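Local coordinates for protein lipase aflb (Neosartorya fumigata, PDB 6IDY) that probably hydrolyses the ester bonds of lipids such as triacylglycerols, using an alpha/beta-hydrolase fold that carries a bound calcium ion, at residues Gly404-Asp407 and Leu408-Thr411; Ile216-Ile219 and Ser220-Glu224; Thr292-Ile295 and Arg296-Gly300; Thr348-Gly352 and Lys353-Gly357. All coordinates share one frame; numbering follows the deposited sequence.

Interaction 1 of 4, residues Gly404-Asp407 and Leu408-Thr411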
ATOM      1  N   GLY A 404      -9.231 -12.875  -9.871  1.00 26.82           N
ATOM      2  CA  GLY A 404      -9.767 -14.181  -9.509  1.00 27.95           C
ATOM      3  C   GLY A 404      -9.357 -14.614  -8.118  1.00 33.04           C
ATOM      4  O   GLY A 404      -8.788 -13.824  -7.357  1.00 31.85           O
ATOM      5  N   LEU A 405      -9.634 -15.884  -7.790  1.00 31.24           N
ATOM      6  CA  LEU A 405      -9.310 -16.514  -6.511  1.00 30.85           C
ATOM      7  C   LEU A 405      -7.838 -16.336  -6.088  1.00 35.36           C
ATOM      8  O   LEU A 405      -7.598 -15.891  -4.968  1.00 35.70           O
ATOM      9  CB  LEU A 405      -9.713 -18.004  -6.536  1.00 31.49           C
ATOM     10  CG  LEU A 405      -9.368 -18.860  -5.305  1.00 35.38           C
ATOM     11  CD1 LEU A 405     -10.086 -18.370  -4.047  1.00 34.50           C
ATOM     12  CD2 LEU A 405      -9.668 -20.330  -5.563  1.00 37.03           C
ATOM     13  N   ASP A 406      -6.871 -16.670  -6.973  1.00 31.93           N
ATOM     14  CA  ASP A 406      -5.425 -16.564  -6.708  1.00 30.94           C
ATOM     15  C   ASP A 406      -4.983 -15.149  -6.361  1.00 32.02           C
ATOM     16  O   ASP A 406      -4.057 -14.970  -5.568  1.00 31.41           O
ATOM     17  CB  ASP A 406      -4.604 -17.126  -7.881  1.00 33.78           C
ATOM     18  CG  ASP A 406      -4.693 -18.640  -8.063  1.00 44.60           C
ATOM     19  OD1 ASP A 406      -5.384 -19.301  -7.252  1.00 44.34           O
ATOM     20  OD2 ASP A 406      -4.069 -19.160  -9.013  1.00 52.77           O
ATOM     21  N   ASP A 407      -5.667 -14.149  -6.935  1.00 27.37           N
ATOM     22  CA  ASP A 407      -5.432 -12.726  -6.675  1.00 25.90           C
ATOM     23  C   ASP A 407      -5.870 -12.371  -5.249  1.00 29.02           C
ATOM     24  O   ASP A 407      -5.118 -11.706  -4.543  1.00 27.72           O
ATOM     25  CB  ASP A 407      -6.153 -11.868  -7.720  1.00 27.10           C
ATOM     26  CG  ASP A 407      -5.644 -12.095  -9.132  1.00 31.15           C
ATOM     27  OD1 ASP A 407      -4.422 -11.966  -9.349  1.00 30.33           O
ATOM     28  OD2 ASP A 407      -6.470 -12.384 -10.020  1.00 35.62           O
ATOM     29  N   LEU A 408      -7.050 -12.874  -4.810  1.00 26.47           N
ATOM     30  CA  LEU A 408      -7.581 -12.702  -3.454  1.00 26.52           C
ATOM     31  C   LEU A 408      -6.598 -13.355  -2.458  1.00 29.89           C
ATOM     32  O   LEU A 408      -6.175 -12.705  -1.501  1.00 29.24           O
ATOM     33  CB  LEU A 408      -8.977 -13.377  -3.344  1.00 27.39           C
ATOM     34  CG  LEU A 408      -9.895 -13.039  -2.140  1.00 32.29           C
ATOM     35  CD1 LEU A 408     -11.271 -13.578  -2.371  1.00 33.39           C
ATOM     36  CD2 LEU A 408      -9.389 -13.631  -0.828  1.00 34.30           C
ATOM     37  N   LEU A 409      -6.241 -14.637  -2.697  1.00 25.83           N
ATOM     38  CA  LEU A 409      -5.337 -15.407  -1.829  1.00 25.08           C
ATOM     39  C   LEU A 409      -3.939 -14.818  -1.741  1.00 27.15           C
ATOM     40  O   LEU A 409      -3.402 -14.692  -0.643  1.00 25.86           O
ATOM     41  CB  LEU A 409      -5.284 -16.894  -2.224  1.00 25.83           C
ATOM     42  CG  LEU A 409      -6.629 -17.631  -2.399  1.00 31.06           C
ATOM     43  CD1 LEU A 409      -6.415 -19.058  -2.887  1.00 31.45           C
ATOM     44  CD2 LEU A 409      -7.461 -17.611  -1.123  1.00 31.95           C
ATOM     45  N   GLY A 410      -3.379 -14.446  -2.888  1.00 24.42           N
ATOM     46  CA  GLY A 410      -2.055 -13.847  -2.988  1.00 24.02           C
ATOM     47  C   GLY A 410      -1.947 -12.519  -2.266  1.00 27.38           C
ATOM     48  O   GLY A 410      -0.947 -12.271  -1.587  1.00 26.56           O
ATOM     49  N   THR A 411      -2.984 -11.663  -2.393  1.00 23.86           N
ATOM     50  CA  THR A 411      -3.060 -10.360  -1.707  1.00 22.60           C
ATOM     51  C   THR A 411      -3.067 -10.569  -0.184  1.00 26.02           C
ATOM     52  O   THR A 411      -2.407  -9.837   0.540  1.00 25.95           O
ATOM     53  CB  THR A 411      -4.268  -9.556  -2.205  1.00 27.79           C
ATOM     54  OG1 THR A 411      -4.138  -9.348  -3.612  1.00 27.51           O
ATOM     55  CG2 THR A 411      -4.427  -8.209  -1.496  1.00 23.97           C
TER
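Gly404 and Leu408 join in the opening backbone bond of helix 405-412, for which Gly404 is the N-cap: Leu408 N lies 3.2 Å from Gly404 O. Asp407 supplies one half of a capping box. Its CG stands opposite its carbonyl carbon (chi1 -63°), which brings OD2 back to the helix start, where Gly404 N donates to it at 2.8 Å. OD2 accepts through its anti lone pair, turned away from OD1, which forms a salt bridge with Lys183. Carboxylate charge at this end would probably suit the helix dipole.

On another side of the same first turn, Leu405 and Leu409 meet. Leu405 CG lies trans to its own nitrogen (chi1 176°), Leu409 CG trans to its carbonyl carbon (chi1 -50°), and the two chains lean obliquely across each other. Leu405 CG touches Leu409 CD1 at 3.8 Å, and both leucines rest on Ala66 of helix 63-73, where Leu408 also packs, on Phe67 and Ile70. Asp406 pairs with Arg55 in a salt bridge. At the far end Asp407 O accepts twice from Thr411, whose OG1 (2.7 Å) and N (3.0 Å) reach that oxygen from opposite faces of the carbonyl plane.

Interaction 2 of 4, residues Ile216-Ile219 and Ser220-Glu224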
ATOM      1  N   ILE A 216       7.319  10.460  -9.463  1.00 22.11           N
ATOM      2  CA  ILE A 216       6.339  11.323 -10.122  1.00 21.14           C
ATOM      3  C   ILE A 216       6.997  12.167 -11.214  1.00 25.24           C
ATOM      4  O   ILE A 216       6.606  12.068 -12.378  1.00 25.49           O
ATOM      5  CB  ILE A 216       5.524  12.177  -9.114  1.00 22.89           C
ATOM      6  CG1 ILE A 216       4.563  11.290  -8.270  1.00 22.48           C
ATOM      7  CG2 ILE A 216       4.739  13.253  -9.863  1.00 22.53           C
ATOM      8  CD1 ILE A 216       3.975  12.004  -6.992  1.00 20.68           C
ATOM      9  N   ASN A 217       8.013  12.965 -10.842  1.00 22.32           N
ATOM     10  CA  ASN A 217       8.717  13.848 -11.770  1.00 23.31           C
ATOM     11  C   ASN A 217       9.492  13.099 -12.844  1.00 27.74           C
ATOM     12  O   ASN A 217       9.546  13.566 -13.982  1.00 27.69           O
ATOM     13  CB  ASN A 217       9.598  14.837 -11.015  1.00 24.34           C
ATOM     14  CG  ASN A 217       8.796  15.917 -10.326  1.00 33.79           C
ATOM     15  OD1 ASN A 217       7.653  16.222 -10.699  1.00 25.29           O
ATOM     16  ND2 ASN A 217       9.384  16.539  -9.322  1.00 23.51           N
ATOM     17  N   TYR A 218      10.017  11.908 -12.515  1.00 24.16           N
ATOM     18  CA  TYR A 218      10.749  11.092 -13.477  1.00 24.51           C
ATOM     19  C   TYR A 218       9.820  10.452 -14.510  1.00 27.61           C
ATOM     20  O   TYR A 218      10.120  10.497 -15.706  1.00 27.81           O
ATOM     21  CB  TYR A 218      11.638  10.040 -12.775  1.00 25.20           C
ATOM     22  CG  TYR A 218      12.327   9.099 -13.740  1.00 26.06           C
ATOM     23  CD1 TYR A 218      13.538   9.439 -14.333  1.00 28.44           C
ATOM     24  CD2 TYR A 218      11.744   7.886 -14.094  1.00 26.04           C
ATOM     25  CE1 TYR A 218      14.155   8.592 -15.255  1.00 29.94           C
ATOM     26  CE2 TYR A 218      12.350   7.033 -15.011  1.00 27.70           C
ATOM     27  CZ  TYR A 218      13.557   7.386 -15.586  1.00 34.00           C
ATOM     28  OH  TYR A 218      14.141   6.528 -16.477  1.00 34.72           O
ATOM     29  N   ILE A 219       8.726   9.824 -14.051  1.00 22.67           N
ATOM     30  CA  ILE A 219       7.786   9.158 -14.954  1.00 22.12           C
ATOM     31  C   ILE A 219       7.086  10.198 -15.832  1.00 26.36           C
ATOM     32  O   ILE A 219       6.932   9.964 -17.030  1.00 26.07           O
ATOM     33  CB  ILE A 219       6.831   8.185 -14.206  1.00 23.99           C
ATOM     34  CG1 ILE A 219       7.621   7.003 -13.558  1.00 23.40           C
ATOM     35  CG2 ILE A 219       5.678   7.682 -15.088  1.00 24.29           C
ATOM     36  CD1 ILE A 219       8.330   5.971 -14.516  1.00 24.10           C
ATOM     37  N   SER A 220       6.765  11.376 -15.268  1.00 22.72           N
ATOM     38  CA  SER A 220       6.156  12.453 -16.052  1.00 22.51           C
ATOM     39  C   SER A 220       7.111  12.946 -17.153  1.00 28.00           C
ATOM     40  O   SER A 220       6.666  13.169 -18.281  1.00 27.14           O
ATOM     41  CB  SER A 220       5.733  13.610 -15.153  1.00 24.46           C
ATOM     42  OG  SER A 220       5.094  14.631 -15.901  1.00 31.23           O
ATOM     43  N   ALA A 221       8.418  13.081 -16.831  1.00 26.57           N
ATOM     44  CA  ALA A 221       9.450  13.551 -17.769  1.00 28.00           C
ATOM     45  C   ALA A 221       9.668  12.614 -18.955  1.00 32.51           C
ATOM     46  O   ALA A 221       9.607  13.078 -20.095  1.00 32.12           O
ATOM     47  CB  ALA A 221      10.763  13.793 -17.040  1.00 28.84           C
ATOM     48  N   ILE A 222       9.903  11.302 -18.694  1.00 29.43           N
ATOM     49  CA  ILE A 222      10.153  10.281 -19.730  1.00 29.43           C
ATOM     50  C   ILE A 222       8.933  10.018 -20.620  1.00 32.96           C
ATOM     51  O   ILE A 222       9.087   9.564 -21.756  1.00 33.69           O
ATOM     52  CB  ILE A 222      10.717   8.946 -19.148  1.00 32.55           C
ATOM     53  CG1 ILE A 222       9.724   8.281 -18.150  1.00 31.46           C
ATOM     54  CG2 ILE A 222      12.122   9.139 -18.549  1.00 34.10           C
ATOM     55  CD1 ILE A 222       9.988   6.822 -17.822  1.00 36.39           C
ATOM     56  N   SER A 223       7.731  10.267 -20.086  1.00 27.84           N
ATOM     57  CA  SER A 223       6.465  10.045 -20.782  1.00 27.12           C
ATOM     58  C   SER A 223       5.932  11.306 -21.443  1.00 29.49           C
ATOM     59  O   SER A 223       5.000  11.201 -22.240  1.00 29.42           O
ATOM     60  CB  SER A 223       5.413   9.522 -19.805  1.00 28.77           C
ATOM     61  OG  SER A 223       5.907   8.430 -19.050  1.00 34.83           O
ATOM     62  N   GLU A 224       6.469  12.503 -21.060  1.00 24.73           N
ATOM     63  CA  GLU A 224       6.017  13.833 -21.521  1.00 24.85           C
ATOM     64  C   GLU A 224       4.498  13.898 -21.303  1.00 29.54           C
ATOM     65  O   GLU A 224       3.726  14.213 -22.216  1.00 30.14           O
ATOM     66  CB  GLU A 224       6.383  14.079 -23.002  1.00 27.11           C
ATOM     67  CG  GLU A 224       7.872  14.033 -23.297  1.00 39.57           C
ATOM     68  CD  GLU A 224       8.246  14.599 -24.653  1.00 64.40           C
ATOM     69  OE1 GLU A 224       7.693  14.128 -25.674  1.00 58.09           O
ATOM     70  OE2 GLU A 224       9.095  15.519 -24.696  1.00 60.03           O
TER
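Ile219 O is gripped twice by Ser223, by OG at 2.7 Å and by the backbone N at 3.2 Å, the two donors coming from opposite faces of the carbonyl plane. The hydroxyl gets there because Ser223 OG sits trans to its own carbonyl carbon (chi1 -50°) and so folds back over the preceding turn. The backbone bond is bent, with 139° at its hydrogen, more than the three backbone bonds before it, as expected where a helix is about to end. Glu224 confirms the ending: with its positive phi it is the C-prime residue of a Schellman motif, in which Ser225 N turns to Ser220 O and Glu224 N makes a weak bond to Ala221 O. Ser220 OG bonds Ser225 O as well.

On the apolar side, Ile222 covers part of the Tyr218 ring. Its CG2 lies over one face, 4.1 Å from the ring centroid and displaced toward the rim, a CH-pi contact, while CD1 approaches ring atom CE2 of Tyr218 at 3.7 Å. Ile222 CG1 takes the position between backbone N and carbonyl carbon (chi1 61°), which directs CD1 between two neighbours: it also touches Ile219 CD1 at 3.8 Å. The ring is held at its far end by the bond of Tyr218 OH to Pro118 O.

In the fold, this is the last part of helix 205-223, which connects strands 190-195 and 227-232. Ile216 and Ile219 lay it on strands 161-166 and 227-232, and Tyr218 and Ile219 meet Ile147 of the edge strand 147-148.

Interaction 3 of 4, residues Thr292-Ile295 and Arg296-Gly300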
ATOM      1  N   THR A 292       1.505  11.272  16.361  1.00 21.10           N
ATOM      2  CA  THR A 292       2.934  11.488  16.168  1.00 20.72           C
ATOM      3  C   THR A 292       3.253  12.863  15.621  1.00 23.76           C
ATOM      4  O   THR A 292       2.384  13.526  15.050  1.00 21.51           O
ATOM      5  CB  THR A 292       3.541  10.400  15.291  1.00 21.50           C
ATOM      6  OG1 THR A 292       2.922  10.440  14.000  1.00 19.45           O
ATOM      7  CG2 THR A 292       3.433   9.020  15.930  1.00 15.20           C
ATOM      8  N   GLU A 293       4.517  13.285  15.793  1.00 21.97           N
ATOM      9  CA  GLU A 293       5.024  14.534  15.244  1.00 22.36           C
ATOM     10  C   GLU A 293       4.993  14.443  13.723  1.00 24.56           C
ATOM     11  O   GLU A 293       4.683  15.435  13.078  1.00 23.71           O
ATOM     12  CB  GLU A 293       6.445  14.829  15.746  1.00 24.48           C
ATOM     13  CG  GLU A 293       6.458  15.563  17.078  1.00 38.42           C
ATOM     14  CD  GLU A 293       5.824  16.944  17.057  1.00 65.07           C
ATOM     15  OE1 GLU A 293       6.246  17.787  16.231  1.00 63.98           O
ATOM     16  OE2 GLU A 293       4.899  17.181  17.866  1.00 60.35           O
ATOM     17  N   PHE A 294       5.243  13.238  13.155  1.00 20.15           N
ATOM     18  CA  PHE A 294       5.188  13.017  11.710  1.00 18.44           C
ATOM     19  C   PHE A 294       3.812  13.386  11.134  1.00 22.18           C
ATOM     20  O   PHE A 294       3.739  14.183  10.206  1.00 21.92           O
ATOM     21  CB  PHE A 294       5.563  11.568  11.327  1.00 19.14           C
ATOM     22  CG  PHE A 294       5.351  11.339   9.847  1.00 19.57           C
ATOM     23  CD1 PHE A 294       6.259  11.833   8.914  1.00 21.47           C
ATOM     24  CD2 PHE A 294       4.174  10.761   9.379  1.00 20.41           C
ATOM     25  CE1 PHE A 294       6.017  11.704   7.549  1.00 22.08           C
ATOM     26  CE2 PHE A 294       3.925  10.650   8.011  1.00 22.38           C
ATOM     27  CZ  PHE A 294       4.836  11.146   7.107  1.00 21.03           C
ATOM     28  N   ILE A 295       2.742  12.765  11.664  1.00 19.30           N
ATOM     29  CA  ILE A 295       1.355  12.968  11.240  1.00 18.07           C
ATOM     30  C   ILE A 295       0.935  14.431  11.420  1.00 22.18           C
ATOM     31  O   ILE A 295       0.392  15.018  10.486  1.00 22.22           O
ATOM     32  CB  ILE A 295       0.405  11.947  11.946  1.00 20.26           C
ATOM     33  CG1 ILE A 295       0.683  10.485  11.477  1.00 20.01           C
ATOM     34  CG2 ILE A 295      -1.085  12.315  11.801  1.00 19.64           C
ATOM     35  CD1 ILE A 295       0.507  10.179   9.980  1.00 17.51           C
ATOM     36  N   ARG A 296       1.217  15.013  12.596  1.00 19.71           N
ATOM     37  CA  ARG A 296       0.916  16.412  12.920  1.00 20.53           C
ATOM     38  C   ARG A 296       1.623  17.366  11.940  1.00 24.22           C
ATOM     39  O   ARG A 296       1.010  18.341  11.496  1.00 22.64           O
ATOM     40  CB  ARG A 296       1.331  16.709  14.366  1.00 22.29           C
ATOM     41  CG  ARG A 296       0.950  18.094  14.892  1.00 37.82           C
ATOM     42  CD  ARG A 296       0.663  18.100  16.393  1.00 55.44           C
ATOM     43  NE  ARG A 296       1.713  17.444  17.182  1.00 71.64           N
ATOM     44  CZ  ARG A 296       1.603  16.231  17.722  1.00 85.21           C
ATOM     45  NH1 ARG A 296       0.492  15.523  17.563  1.00 73.40           N
ATOM     46  NH2 ARG A 296       2.608  15.714  18.414  1.00 70.41           N
ATOM     47  N   THR A 297       2.901  17.073  11.600  1.00 21.88           N
ATOM     48  CA  THR A 297       3.680  17.886  10.652  1.00 21.73           C
ATOM     49  C   THR A 297       3.053  17.794   9.266  1.00 24.30           C
ATOM     50  O   THR A 297       2.887  18.816   8.615  1.00 23.84           O
ATOM     51  CB  THR A 297       5.162  17.468  10.636  1.00 26.26           C
ATOM     52  OG1 THR A 297       5.693  17.627  11.951  1.00 23.60           O
ATOM     53  CG2 THR A 297       5.997  18.288   9.651  1.00 22.63           C
ATOM     54  N   LEU A 298       2.705  16.573   8.821  1.00 21.63           N
ATOM     55  CA  LEU A 298       2.099  16.367   7.510  1.00 20.92           C
ATOM     56  C   LEU A 298       0.773  17.097   7.384  1.00 23.82           C
ATOM     57  O   LEU A 298       0.563  17.796   6.395  1.00 23.52           O
ATOM     58  CB  LEU A 298       1.909  14.865   7.209  1.00 20.78           C
ATOM     59  CG  LEU A 298       1.128  14.529   5.912  1.00 24.51           C
ATOM     60  CD1 LEU A 298       1.827  15.082   4.663  1.00 23.97           C
ATOM     61  CD2 LEU A 298       0.889  13.046   5.791  1.00 23.90           C
ATOM     62  N   ARG A 299      -0.101  16.946   8.389  1.00 19.47           N
ATOM     63  CA  ARG A 299      -1.448  17.506   8.399  1.00 19.55           C
ATOM     64  C   ARG A 299      -1.503  19.012   8.567  1.00 22.96           C
ATOM     65  O   ARG A 299      -2.519  19.611   8.220  1.00 22.02           O
ATOM     66  CB  ARG A 299      -2.318  16.802   9.445  1.00 20.66           C
ATOM     67  CG  ARG A 299      -2.525  15.327   9.098  1.00 21.02           C
ATOM     68  CD  ARG A 299      -3.389  14.631  10.116  1.00 23.01           C
ATOM     69  NE  ARG A 299      -4.791  15.045  10.034  1.00 18.60           N
ATOM     70  CZ  ARG A 299      -5.686  14.497   9.225  1.00 24.84           C
ATOM     71  NH1 ARG A 299      -5.331  13.525   8.389  1.00 17.10           N
ATOM     72  NH2 ARG A 299      -6.943  14.913   9.240  1.00 14.28           N
ATOM     73  N   GLY A 300      -0.428  19.619   9.064  1.00 20.89           N
ATOM     74  CA  GLY A 300      -0.352  21.075   9.204  1.00 21.14           C
ATOM     75  C   GLY A 300      -0.326  21.762   7.848  1.00 24.65           C
ATOM     76  O   GLY A 300      -0.030  21.116   6.840  1.00 23.80           O
TER
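Arg296 N to Thr292 O, at 3.1 Å, begins a regular run of i to i+4 backbone bonds reaching Arg299 N. This is the short helix 293-299, with Thr292 as N-cap: its OG1 accepts a long, weak bond from Ile295 N at 3.3 Å, nearly straight at 170°, and the same OG1 is hydrogen-bonded to Gln287 O. Glu432 adds a second cap from outside, its carboxylate accepting from the N-H groups of Glu293 and Phe294.

Glu293 and Arg296 form the salt bridge on the exposed side. Glu293 bends at chi2, Arg296 at chi2 and chi3, both curling back toward the helix start; Glu293 OE2 stands 2.8 Å from Arg296 NH2, with NE a weaker second donor. The carboxylate and guanidinium planes are 64° apart, and OE2 is met from above its own plane. Thr292 O lies over one face of the guanidinium, whose NH1 bonds Asn291 O.

The buried side faces helix 235-245: Phe294 stacks with Trp241, and Ile295 and Leu298 pack on Leu237. Ile295 and Arg299 run side by side, Ile295 CG2 touching Arg299 CD at 3.7 Å, while the guanidinium of Arg299 bonds Phe263 O. Thr297 sets OG1 trans to its carbonyl carbon (chi1 -59°), and this OG1 donates to Glu293 O at 2.7 Å from one face of the carbonyl while Thr297 N donates from the other.

Interaction 4 of 4, residues Thr348-Gly352 and Lys353-Gly357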
ATOM      1  N   THR A 348     -20.504   2.003   3.504  1.00 24.47           N
ATOM      2  CA  THR A 348     -21.510   3.054   3.323  1.00 23.96           C
ATOM      3  C   THR A 348     -22.071   2.926   1.903  1.00 28.22           C
ATOM      4  O   THR A 348     -23.272   2.722   1.746  1.00 28.77           O
ATOM      5  CB  THR A 348     -20.921   4.456   3.598  1.00 27.56           C
ATOM      6  OG1 THR A 348     -20.587   4.565   4.976  1.00 23.83           O
ATOM      7  CG2 THR A 348     -21.888   5.578   3.237  1.00 24.97           C
ATOM      8  N   ILE A 349     -21.201   3.053   0.881  1.00 24.95           N
ATOM      9  CA  ILE A 349     -21.570   2.984  -0.539  1.00 25.35           C
ATOM     10  C   ILE A 349     -22.208   1.634  -0.898  1.00 30.71           C
ATOM     11  O   ILE A 349     -23.228   1.617  -1.593  1.00 30.45           O
ATOM     12  CB  ILE A 349     -20.371   3.353  -1.457  1.00 27.52           C
ATOM     13  CG1 ILE A 349     -19.858   4.779  -1.149  1.00 26.59           C
ATOM     14  CG2 ILE A 349     -20.727   3.206  -2.948  1.00 27.59           C
ATOM     15  CD1 ILE A 349     -18.466   5.039  -1.590  1.00 25.68           C
ATOM     16  N   CYS A 350     -21.627   0.518  -0.403  1.00 27.58           N
ATOM     17  CA  CYS A 350     -22.144  -0.830  -0.661  1.00 28.53           C
ATOM     18  C   CYS A 350     -22.690  -1.495   0.612  1.00 33.29           C
ATOM     19  O   CYS A 350     -22.530  -2.700   0.792  1.00 33.67           O
ATOM     20  CB  CYS A 350     -21.090  -1.697  -1.346  1.00 29.08           C
ATOM     21  SG  CYS A 350     -20.630  -1.146  -3.009  1.00 33.31           S
ATOM     22  N   GLY A 351     -23.343  -0.704   1.470  1.00 30.03           N
ATOM     23  CA  GLY A 351     -23.937  -1.172   2.720  1.00 29.72           C
ATOM     24  C   GLY A 351     -24.917  -2.310   2.529  1.00 33.69           C
ATOM     25  O   GLY A 351     -25.824  -2.212   1.694  1.00 33.17           O
ATOM     26  N   GLY A 352     -24.680  -3.410   3.253  1.00 30.53           N
ATOM     27  CA  GLY A 352     -25.498  -4.622   3.204  1.00 31.19           C
ATOM     28  C   GLY A 352     -25.451  -5.364   1.880  1.00 36.13           C
ATOM     29  O   GLY A 352     -26.372  -6.117   1.562  1.00 37.54           O
ATOM     30  N   LYS A 353     -24.379  -5.145   1.093  1.00 32.06           N
ATOM     31  CA  LYS A 353     -24.165  -5.768  -0.215  1.00 31.85           C
ATOM     32  C   LYS A 353     -22.813  -6.513  -0.226  1.00 33.91           C
ATOM     33  O   LYS A 353     -21.954  -6.175   0.593  1.00 32.64           O
ATOM     34  CB  LYS A 353     -24.213  -4.704  -1.338  1.00 34.61           C
ATOM     35  CG  LYS A 353     -25.538  -3.936  -1.465  1.00 49.27           C
ATOM     36  CD  LYS A 353     -26.598  -4.697  -2.256  1.00 62.00           C
ATOM     37  CE  LYS A 353     -27.836  -3.870  -2.517  1.00 74.89           C
ATOM     38  NZ  LYS A 353     -28.646  -3.658  -1.285  1.00 83.74           N
ATOM     39  N   PRO A 354     -22.586  -7.500  -1.137  1.00 30.89           N
ATOM     40  CA  PRO A 354     -21.307  -8.243  -1.129  1.00 30.29           C
ATOM     41  C   PRO A 354     -20.022  -7.401  -1.117  1.00 32.07           C
ATOM     42  O   PRO A 354     -19.118  -7.722  -0.350  1.00 32.46           O
ATOM     43  CB  PRO A 354     -21.407  -9.116  -2.385  1.00 32.45           C
ATOM     44  CG  PRO A 354     -22.853  -9.387  -2.515  1.00 37.23           C
ATOM     45  CD  PRO A 354     -23.509  -8.073  -2.144  1.00 32.88           C
ATOM     46  N   ALA A 355     -19.947  -6.323  -1.921  1.00 26.74           N
ATOM     47  CA  ALA A 355     -18.775  -5.442  -1.988  1.00 25.19           C
ATOM     48  C   ALA A 355     -18.554  -4.611  -0.709  1.00 27.82           C
ATOM     49  O   ALA A 355     -17.469  -4.057  -0.516  1.00 26.53           O
ATOM     50  CB  ALA A 355     -18.858  -4.538  -3.205  1.00 26.12           C
ATOM     51  N   GLY A 356     -19.575  -4.543   0.144  1.00 25.14           N
ATOM     52  CA  GLY A 356     -19.505  -3.864   1.432  1.00 24.61           C
ATOM     53  C   GLY A 356     -19.245  -4.826   2.580  1.00 29.14           C
ATOM     54  O   GLY A 356     -19.457  -4.478   3.743  1.00 28.73           O
ATOM     55  N   GLY A 357     -18.781  -6.033   2.248  1.00 26.26           N
ATOM     56  CA  GLY A 357     -18.493  -7.091   3.209  1.00 26.29           C
ATOM     57  C   GLY A 357     -17.162  -6.955   3.922  1.00 29.88           C
ATOM     58  O   GLY A 357     -16.627  -5.848   4.057  1.00 27.95           O
TER
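The flat group at the centre is the peptide carbonyl of Cys350, approached on both faces. Lys353 N comes from one face, 38° out of the carbonyl plane, and donates to Cys350 O at 3.1 Å; from the other face Gly356 CA points a C-H at the same oxygen, 3.3 Å away. The first bond closes a type II beta turn from Cys350 to Lys353, with Gly352 at its third position and with positive phi.

Beyond the turn the chain curls back through Pro354 and Ala355, and Gly356 N bonds Lys353 O at 2.9 Å. Two side chains meet here. Cys350 SG stands trans to its carbonyl carbon (chi1 -65°), and Ala355 CB lies against it at 3.8 Å. Lys353 bends at chi2 and chi4, its CG passing over the turn at 3.6 Å from Gly351 O.

Ala355 also shares a backbone hydrogen bond with Cys395, the residue that Cys350 SG binds as a disulfide. A disulfide and a backbone hydrogen bond thus reach the same residue of helix 391-396, implying that both the start of the turn (Cys350) and the curl after it (Ala355) are fastened to that helix; within residues 348-357 the Cys350 oxygen is met by one N-H donor and one much weaker C-H.

How the interactions relate
All four contacts are local and in series along the chain, so none nests in or crosses another. Interaction 2 comes first, ending helix 205-223 beside the parallel strands of the central sheet. Interaction 3 follows, a short helix packed on helix 235-245; its Phe294 also touches Val205 and Gln206 at the start of the helix that interaction 2 ends, though the two contacts keep about 12 Å between nearest atoms. Interaction 4 closes a turn after helix 346-349, beyond the edge strand 341-345, and ties it to helix 391-396. Interaction 1 opens helix 405-412 against helix 63-73 of the N-terminal region, about 10 Å from interaction 4 at the nearest atoms and across the chain's centre from interaction 3.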